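PDB 1Q5N: 3-carboxy-cis,cis-muconate cycloisomerase from Acinetobacter calcoaceticus, which belongs to the fumarase/aspartase superfamily of homotetrameric, largely helical enzymes. Local coordinates for residues 41-55 / 93-106. Residues are numbered along the deposited sequence; the frame is centred on the assembly and turned at random.
Unlike the reference sequence in segment 41-55: Thr-53 (reference Asn), Val-54 (reference Cys), Ile-55 (reference Asp).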
loop_
_atom_site.group_PDB
_atom_site.type_symbol
_atom_site.label_atom_id
_atom_site.label_comp_id
_atom_site.label_asym_id
_atom_site.label_seq_id
_atom_site.Cartn_x
_atom_site.Cartn_y
_atom_site.Cartn_z
ATOM N N GLN A 41 -35.210 3.868 -23.921
ATOM C CA GLN A 41 -36.365 4.663 -23.513
ATOM C C GLN A 41 -37.430 4.758 -24.621
ATOM O O GLN A 41 -38.624 4.676 -24.332
ATOM C CB GLN A 41 -35.933 6.065 -23.064
ATOM C CG GLN A 41 -35.192 6.028 -21.775
ATOM C CD GLN A 41 -34.633 7.379 -21.358
ATOM O OE1 GLN A 41 -34.366 8.248 -22.196
ATOM N NE2 GLN A 41 -34.427 7.554 -20.047
ATOM N N ALA A 42 -36.993 4.928 -25.869
ATOM C CA ALA A 42 -37.914 5.003 -27.011
ATOM C C ALA A 42 -38.638 3.661 -27.119
ATOM O O ALA A 42 -39.841 3.592 -27.298
ATOM C CB ALA A 42 -37.142 5.301 -28.319
ATOM N N GLN A 43 -37.888 2.593 -26.972
ATOM C CA GLN A 43 -38.449 1.269 -27.043
ATOM C C GLN A 43 -39.540 0.934 -25.990
ATOM O O GLN A 43 -40.336 0.014 -26.201
ATOM C CB GLN A 43 -37.289 0.275 -26.989
ATOM C CG GLN A 43 -37.650 -1.111 -26.593
ATOM C CD GLN A 43 -36.435 -1.996 -26.528
ATOM O OE1 GLN A 43 -36.450 -3.066 -25.880
ATOM N NE2 GLN A 43 -35.360 -1.567 -27.207
ATOM N N VAL A 44 -39.585 1.639 -24.861
ATOM C CA VAL A 44 -40.623 1.360 -23.863
ATOM C C VAL A 44 -41.600 2.532 -23.709
ATOM O O VAL A 44 -42.408 2.565 -22.778
ATOM C CB VAL A 44 -40.035 1.055 -22.461
ATOM C CG1 VAL A 44 -39.200 -0.196 -22.510
ATOM C CG2 VAL A 44 -39.223 2.245 -21.956
ATOM N N GLY A 45 -41.501 3.510 -24.602
ATOM C CA GLY A 45 -42.406 4.632 -24.520
ATOM C C GLY A 45 -41.957 5.878 -23.782
ATOM O O GLY A 45 -42.532 6.942 -23.995
ATOM N N VAL A 46 -40.942 5.804 -22.932
ATOM C CA VAL A 46 -40.528 7.006 -22.207
ATOM C C VAL A 46 -40.143 8.216 -23.079
ATOM O O VAL A 46 -40.285 9.349 -22.642
ATOM C CB VAL A 46 -39.406 6.674 -21.215
ATOM C CG1 VAL A 46 -38.971 7.933 -20.449
ATOM C CG2 VAL A 46 -39.904 5.586 -20.265
ATOM N N ILE A 47 -39.611 8.016 -24.278
ATOM C CA ILE A 47 -39.348 9.183 -25.120
ATOM C C ILE A 47 -39.749 8.767 -26.524
ATOM O O ILE A 47 -39.790 7.569 -26.842
ATOM C CB ILE A 47 -37.868 9.674 -25.139
ATOM C CG1 ILE A 47 -36.988 8.655 -25.859
ATOM C CG2 ILE A 47 -37.411 10.017 -23.721
ATOM C CD1 ILE A 47 -35.607 9.140 -26.139
ATOM N N PRO A 48 -40.065 9.748 -27.384
ATOM C CA PRO A 48 -40.472 9.432 -28.760
ATOM C C PRO A 48 -39.399 8.776 -29.596
ATOM O O PRO A 48 -38.242 9.210 -29.600
ATOM C CB PRO A 48 -40.894 10.781 -29.320
ATOM C CG PRO A 48 -40.052 11.765 -28.528
ATOM C CD PRO A 48 -40.059 11.202 -27.135
ATOM N N GLN A 49 -39.803 7.727 -30.298
ATOM C CA GLN A 49 -38.914 6.988 -31.164
ATOM C C GLN A 49 -38.232 7.929 -32.117
ATOM O O GLN A 49 -37.118 7.669 -32.583
ATOM C CB GLN A 49 -39.678 5.960 -31.982
ATOM C CG GLN A 49 -38.777 5.243 -32.977
ATOM C CD GLN A 49 -37.644 4.463 -32.292
ATOM O OE1 GLN A 49 -37.904 3.635 -31.392
ATOM N NE2 GLN A 49 -36.384 4.713 -32.715
ATOM N N SER A 50 -38.897 9.031 -32.412
ATOM C CA SER A 50 -38.321 9.984 -33.332
ATOM C C SER A 50 -37.002 10.538 -32.777
ATOM O O SER A 50 -35.978 10.515 -33.465
ATOM C CB SER A 50 -39.313 11.118 -33.575
ATOM O OG SER A 50 -38.657 12.380 -33.523
ATOM N N ALA A 51 -37.033 11.034 -31.532
ATOM C CA ALA A 51 -35.856 11.620 -30.882
ATOM C C ALA A 51 -34.687 10.631 -30.805
ATOM O O ALA A 51 -33.546 10.992 -31.106
ATOM C CB ALA A 51 -36.230 12.119 -29.487
ATOM N N ALA A 52 -34.989 9.385 -30.425
ATOM C CA ALA A 52 -33.982 8.337 -30.324
ATOM C C ALA A 52 -33.249 8.168 -31.648
ATOM O O ALA A 52 -32.014 8.005 -31.675
ATOM C CB ALA A 52 -34.622 7.015 -29.927
ATOM N N THR A 53 -33.998 8.199 -32.753
ATOM C CA THR A 53 -33.377 8.029 -34.068
ATOM C C THR A 53 -32.449 9.201 -34.429
ATOM O O THR A 53 -31.395 8.990 -35.015
ATOM C CB THR A 53 -34.446 7.810 -35.187
ATOM O OG1 THR A 53 -35.033 6.511 -35.033
ATOM C CG2 THR A 53 -33.811 7.857 -36.561
ATOM N N VAL A 54 -32.834 10.421 -34.079
ATOM C CA VAL A 54 -31.989 11.571 -34.359
ATOM C C VAL A 54 -30.703 11.529 -33.501
ATOM O O VAL A 54 -29.601 11.838 -33.966
ATOM C CB VAL A 54 -32.744 12.850 -34.064
ATOM C CG1 VAL A 54 -31.783 14.028 -33.984
ATOM C CG2 VAL A 54 -33.787 13.072 -35.138
ATOM N N ILE A 55 -30.858 11.151 -32.239
ATOM C CA ILE A 55 -29.725 11.037 -31.330
ATOM C C ILE A 55 -28.772 9.911 -31.860
ATOM O O ILE A 55 -27.576 10.121 -32.042
ATOM C CB ILE A 55 -30.252 10.721 -29.899
ATOM C CG1 ILE A 55 -30.956 11.944 -29.323
ATOM C CG2 ILE A 55 -29.129 10.313 -28.997
ATOM C CD1 ILE A 55 -31.684 11.639 -28.055
ATOM N N VAL A 93 -26.586 17.532 -30.789
ATOM C CA VAL A 93 -27.846 16.968 -31.238
ATOM C C VAL A 93 -28.822 18.082 -31.593
ATOM O O VAL A 93 -29.685 17.909 -32.432
ATOM C CB VAL A 93 -28.441 16.067 -30.129
ATOM C CG1 VAL A 93 -29.933 15.824 -30.333
ATOM C CG2 VAL A 93 -27.709 14.762 -30.126
ATOM N N LYS A 94 -28.668 19.236 -30.950
ATOM C CA LYS A 94 -29.540 20.365 -31.193
ATOM C C LYS A 94 -29.370 20.861 -32.639
ATOM O O LYS A 94 -30.354 21.079 -33.349
ATOM C CB LYS A 94 -29.224 21.483 -30.201
ATOM C CG LYS A 94 -30.412 22.368 -29.915
ATOM C CD LYS A 94 -30.035 23.664 -29.222
ATOM C CE LYS A 94 -31.310 24.471 -28.965
ATOM N NZ LYS A 94 -31.090 25.770 -28.267
ATOM N N ASP A 95 -28.126 21.029 -33.079
ATOM C CA ASP A 95 -27.859 21.474 -34.434
ATOM C C ASP A 95 -28.353 20.483 -35.467
ATOM O O ASP A 95 -27.943 20.536 -36.621
ATOM C CB ASP A 95 -26.371 21.686 -34.661
ATOM C CG ASP A 95 -25.880 22.983 -34.081
ATOM O OD1 ASP A 95 -26.733 23.818 -33.658
ATOM O OD2 ASP A 95 -24.635 23.159 -34.060
ATOM N N ALA A 96 -29.214 19.566 -35.056
ATOM C CA ALA A 96 -29.761 18.587 -35.984
ATOM C C ALA A 96 -31.270 18.505 -35.788
ATOM O O ALA A 96 -31.988 18.059 -36.670
ATOM C CB ALA A 96 -29.132 17.241 -35.756
ATOM N N ASP A 97 -31.742 18.942 -34.623
ATOM C CA ASP A 97 -33.160 18.923 -34.307
ATOM C C ASP A 97 -33.321 19.430 -32.874
ATOM O O ASP A 97 -33.146 18.665 -31.931
ATOM C CB ASP A 97 -33.696 17.501 -34.428
ATOM C CG ASP A 97 -35.199 17.425 -34.240
ATOM O OD1 ASP A 97 -35.735 18.148 -33.374
ATOM O OD2 ASP A 97 -35.850 16.626 -34.945
ATOM N N GLU A 98 -33.656 20.711 -32.715
ATOM C CA GLU A 98 -33.812 21.312 -31.389
ATOM C C GLU A 98 -34.728 20.522 -30.504
ATOM O O GLU A 98 -34.715 20.694 -29.293
ATOM C CB GLU A 98 -34.367 22.726 -31.483
ATOM C CG GLU A 98 -33.482 23.682 -32.215
ATOM C CD GLU A 98 -34.154 25.025 -32.411
ATOM O OE1 GLU A 98 -35.297 25.039 -32.938
ATOM O OE2 GLU A 98 -33.544 26.060 -32.044
ATOM N N ASP A 99 -35.533 19.660 -31.104
ATOM C CA ASP A 99 -36.452 18.871 -30.313
ATOM C C ASP A 99 -35.930 17.551 -29.754
ATOM O O ASP A 99 -36.259 17.179 -28.622
ATOM C CB ASP A 99 -37.742 18.643 -31.090
ATOM C CG ASP A 99 -38.936 19.225 -30.364
ATOM O OD1 ASP A 99 -39.413 18.559 -29.394
ATOM O OD2 ASP A 99 -39.361 20.359 -30.739
ATOM N N ALA A 100 -35.135 16.835 -30.538
ATOM C CA ALA A 100 -34.588 15.585 -30.062
ATOM C C ALA A 100 -33.637 15.925 -28.901
ATOM O O ALA A 100 -33.530 15.174 -27.952
ATOM C CB ALA A 100 -33.844 14.875 -31.191
ATOM N N ALA A 101 -32.986 17.080 -28.969
ATOM C CA ALA A 101 -32.046 17.513 -27.943
ATOM C C ALA A 101 -32.572 17.488 -26.494
ATOM O O ALA A 101 -31.795 17.343 -25.542
ATOM C CB ALA A 101 -31.521 18.904 -28.282
ATOM N N ARG A 102 -33.880 17.617 -26.324
ATOM C CA ARG A 102 -34.463 17.621 -24.988
ATOM C C ARG A 102 -34.400 16.279 -24.307
ATOM O O ARG A 102 -34.467 16.194 -23.087
ATOM C CB ARG A 102 -35.920 18.070 -25.064
ATOM C CG ARG A 102 -35.974 19.520 -25.384
ATOM C CD ARG A 102 -37.287 19.969 -25.935
ATOM N NE ARG A 102 -37.058 21.310 -26.475
ATOM C CZ ARG A 102 -38.013 22.139 -26.893
ATOM N NH1 ARG A 102 -39.292 21.761 -26.830
ATOM N NH2 ARG A 102 -37.685 23.346 -27.368
ATOM N N TYR A 103 -34.277 15.236 -25.104
ATOM C CA TYR A 103 -34.242 13.900 -24.578
ATOM C C TYR A 103 -32.835 13.325 -24.371
ATOM O O TYR A 103 -32.700 12.159 -23.991
ATOM C CB TYR A 103 -35.079 13.003 -25.485
ATOM C CG TYR A 103 -36.495 13.504 -25.569
ATOM C CD1 TYR A 103 -37.391 13.294 -24.515
ATOM C CD2 TYR A 103 -36.934 14.231 -26.682
ATOM C CE1 TYR A 103 -38.670 13.789 -24.562
ATOM C CE2 TYR A 103 -38.213 14.733 -26.740
ATOM C CZ TYR A 103 -39.079 14.510 -25.679
ATOM O OH TYR A 103 -40.359 15.016 -25.732
ATOM N N VAL A 104 -31.798 14.123 -24.623
ATOM C CA VAL A 104 -30.430 13.642 -24.409
ATOM C C VAL A 104 -30.176 13.538 -22.897
ATOM O O VAL A 104 -30.437 14.501 -22.158
ATOM C CB VAL A 104 -29.380 14.609 -24.993
ATOM C CG1 VAL A 104 -27.956 14.135 -24.661
ATOM C CG2 VAL A 104 -29.560 14.707 -26.487
ATOM N N HIS A 105 -29.720 12.364 -22.449
ATOM C CA HIS A 105 -29.369 12.157 -21.048
ATOM C C HIS A 105 -30.601 12.232 -20.162
ATOM O O HIS A 105 -30.513 12.645 -19.006
ATOM C CB HIS A 105 -28.355 13.237 -20.621
ATOM C CG HIS A 105 -27.681 12.967 -19.311
ATOM N ND1 HIS A 105 -26.736 11.973 -19.148
ATOM C CD2 HIS A 105 -27.768 13.603 -18.114
ATOM C CE1 HIS A 105 -26.267 12.011 -17.914
ATOM N NE2 HIS A 105 -26.874 12.988 -17.263
ATOM N N TRP A 106 -31.743 11.833 -20.724
ATOM C CA TRP A 106 -33.022 11.880 -20.017
ATOM C C TRP A 106 -33.073 10.959 -18.815
ATOM O O TRP A 106 -33.000 9.753 -18.974
ATOM C CB TRP A 106 -34.180 11.500 -20.970
ATOM C CG TRP A 106 -35.497 11.535 -20.272
ATOM C CD1 TRP A 106 -36.374 10.493 -20.099
ATOM C CD2 TRP A 106 -36.023 12.630 -19.517
ATOM N NE1 TRP A 106 -37.409 10.875 -19.272
ATOM C CE2 TRP A 106 -37.219 12.183 -18.899
ATOM C CE3 TRP A 106 -35.591 13.954 -19.295
ATOM C CZ2 TRP A 106 -37.997 13.011 -18.059
ATOM C CZ3 TRP A 106 -36.359 14.793 -18.455
ATOM C CH2 TRP A 106 -37.556 14.311 -17.848
HETATM O O HOH W 1 -32.420 9.524 -23.391
#
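Ala-51, in the first turn of helix 49-59, brings its CA to 4.2 Å from the CA of Ala-100, which opens the 3-10 segment 100-103, the closest CA pair of the two segments, which are further apart at Ile-55 and Val-93. The alanine methyls meet, Ala-51 CB to Ala-100 CB 4.0 Å, and Val-54 packs beside them: CG1, anti to its backbone N (chi1 165°), lies 3.6 Å from Ala-100 CB and also reaches Asp-97 CB. Asp-97 OD1 accepts from Ala-100 N, an Asx motif at the start of the 3-10 turn. Ile-55 carries the apolar seam on, CD1 against Val-104 CG2 and CG1 against Val-93.

The Tyr-103 ring packs against Ile-47, Pro-48 and Ala-51, where the chain turns from helix 23-43 into helix 49-59. Pro-48, the N-cap of helix 49-59, sets CD over one face in a CH-pi contact, 3.9 Å from the centroid, while Arg-102 CB lies off-centre over the opposite face. Ile-47 CG2 packs at 3.4 Å from Tyr-103 CD1. This is the N-terminal helical part of the lyase fold, where Arg-385 of the second subunit packs on Tyr-103 and Trp-106.

Beyond the tyrosine, Val-46 CG1 touches the indole edge at NE1 of Trp-106. The side chain of Gln-41, in helix 23-43, crosses that of Trp-106 at about a right angle, amide and indole planes 58° apart and OE1 at the indole edge, in its plane; NE2 donates to Trp-106 O (2.8 Å, N-H...O 166°). A water in hydrogen-bonding reach of Gln-41 OE1 (2.6 Å) and Tyr-103 O (2.7 Å) bridges the segments.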